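Local coordinates for probable enoyl-CoA hydratase/isomerase (Pseudomonas aeruginosa PAO1, PDB 5WYD), which belongs to the crotonase family, probably acts as an enoyl-CoA hydratase or isomerase, and is implicated in the biosynthesis of diffusible signal factor, at residues I46-R49 against Q50-H54. The protein carries 1 engineered substitution. Numbering follows the deposited sequence.
Sequences IGLR and QLIEH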
# COMPACT_ATOMS: atom_id res chain seq x y z
N ILE A 46 -13.46 -16.36 -23.60
CA ILE A 46 -13.16 -17.55 -22.81
C ILE A 46 -12.01 -18.31 -23.42
O ILE A 46 -11.06 -18.70 -22.73
CB ILE A 46 -14.40 -18.45 -22.65
CG1 ILE A 46 -15.48 -17.76 -21.81
CG2 ILE A 46 -13.99 -19.75 -21.99
CD1 ILE A 46 -16.77 -18.54 -21.80
N GLY A 47 -12.04 -18.48 -24.75
CA GLY A 47 -10.95 -19.21 -25.37
C GLY A 47 -9.63 -18.55 -25.04
O GLY A 47 -8.68 -19.22 -24.63
N LEU A 48 -9.61 -17.22 -25.08
CA LEU A 48 -8.37 -16.51 -24.83
C LEU A 48 -7.84 -16.85 -23.46
O LEU A 48 -6.69 -17.28 -23.32
CB LEU A 48 -8.60 -15.02 -24.94
CG LEU A 48 -7.30 -14.33 -24.56
CD1 LEU A 48 -6.18 -14.81 -25.44
CD2 LEU A 48 -7.49 -12.82 -24.63
N ARG A 49 -8.69 -16.76 -22.44
CA ARG A 49 -8.26 -17.18 -21.12
C ARG A 49 -7.83 -18.63 -21.15
O ARG A 49 -6.72 -18.98 -20.72
CB ARG A 49 -9.40 -17.04 -20.13
CG ARG A 49 -9.01 -17.54 -18.77
CD ARG A 49 -10.19 -17.92 -17.91
NE ARG A 49 -11.41 -17.22 -18.28
CZ ARG A 49 -12.60 -17.79 -18.20
NH1 ARG A 49 -12.69 -19.04 -17.79
NH2 ARG A 49 -13.69 -17.10 -18.53
N GLN A 50 -8.65 -19.49 -21.74
CA GLN A 50 -8.28 -20.88 -21.79
C GLN A 50 -7.01 -21.06 -22.58
O GLN A 50 -6.10 -21.78 -22.15
CB GLN A 50 -9.41 -21.67 -22.41
CG GLN A 50 -10.64 -21.68 -21.56
CD GLN A 50 -11.75 -22.44 -22.21
OE1 GLN A 50 -11.65 -22.82 -23.37
NE2 GLN A 50 -12.79 -22.71 -21.46
N LEU A 51 -6.88 -20.35 -23.69
CA LEU A 51 -5.70 -20.54 -24.50
C LEU A 51 -4.46 -20.20 -23.70
O LEU A 51 -3.53 -21.02 -23.63
CB LEU A 51 -5.82 -19.73 -25.78
CG LEU A 51 -4.74 -19.81 -26.83
CD1 LEU A 51 -4.49 -21.26 -27.16
CD2 LEU A 51 -5.37 -19.13 -28.03
N ILE A 52 -4.51 -19.10 -22.95
CA ILE A 52 -3.35 -18.68 -22.16
C ILE A 52 -2.96 -19.74 -21.15
O ILE A 52 -1.77 -20.02 -20.96
CB ILE A 52 -3.66 -17.35 -21.45
CG1 ILE A 52 -3.91 -16.26 -22.47
CG2 ILE A 52 -2.48 -16.95 -20.61
CD1 ILE A 52 -2.70 -15.97 -23.33
N GLU A 53 -3.95 -20.34 -20.49
CA GLU A 53 -3.65 -21.36 -19.50
C GLU A 53 -2.99 -22.57 -20.13
O GLU A 53 -2.09 -23.18 -19.53
CB GLU A 53 -4.90 -21.78 -18.78
CG GLU A 53 -5.62 -20.63 -18.16
CD GLU A 53 -6.88 -21.08 -17.51
OE1 GLU A 53 -7.14 -22.30 -17.57
OE2 GLU A 53 -7.62 -20.23 -16.98
N HIS A 54 -3.46 -22.99 -21.30
CA HIS A 54 -2.83 -24.10 -21.98
C HIS A 54 -1.41 -23.74 -22.35
O HIS A 54 -0.49 -24.56 -22.23
CB HIS A 54 -3.64 -24.47 -23.21
CG HIS A 54 -4.89 -25.24 -22.90
ND1 HIS A 54 -6.02 -24.63 -22.41
CD2 HIS A 54 -5.19 -26.55 -23.05
CE1 HIS A 54 -6.96 -25.54 -22.24
NE2 HIS A 54 -6.49 -26.71 -22.63
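Ile46 and Gln50 run alongside each other, one helical turn apart, with the CG2 methyl of Ile46 against the amide end of Gln50, 3.2 Å from NE2. With its CG anti to the carbonyl carbon (chi1 -66°) and the chain extended beyond it, Gln50 reaches back alongside Ile46, with its CG close to Ile46 O. That same oxygen takes the backbone N-H of Gln50 at 2.7 Å in an almost straight bond. The i to i+4 ladder continues with Ile52 N to Leu48 O (2.9 Å) and Glu53 N to Arg49 O (3.1 Å).

On another side of the helix, Leu48 CD1 rests against Ile52 CG1 at 4.0 Å. Arg49 and Glu53 are also neighbours one turn apart, their guanidinium and carboxylate planes turned 43° to each other, but they touch through the aliphatic part of the arginine: Glu53 OE2 sits 3.5 Å from Arg49 CG, whereas NE of Arg49 remains 5.0 Å from that oxygen. The arginine chain bends at chi3 (-25°), and its NH2 forms a salt bridge with Glu100 instead.

Next in line, His54 folds back on its own turn. Its ND1 donates to Gln50 O at 2.9 Å, with the oxygen in the ring plane but the donor well above the carbonyl plane. His54 N donates to the same oxygen as part of the helix, while the ND1 bond restrains the rotation of the imidazole, whose ring also meets Phe13.

These turns belong to helix 42-57, the crossover between parallel strands 27-32 and 63-68 in the crotonase fold. Leu48, Arg49 and Ile52 pack on helix 88-106, while Leu51 meets the N-terminal loop at Ala10 and Asp15.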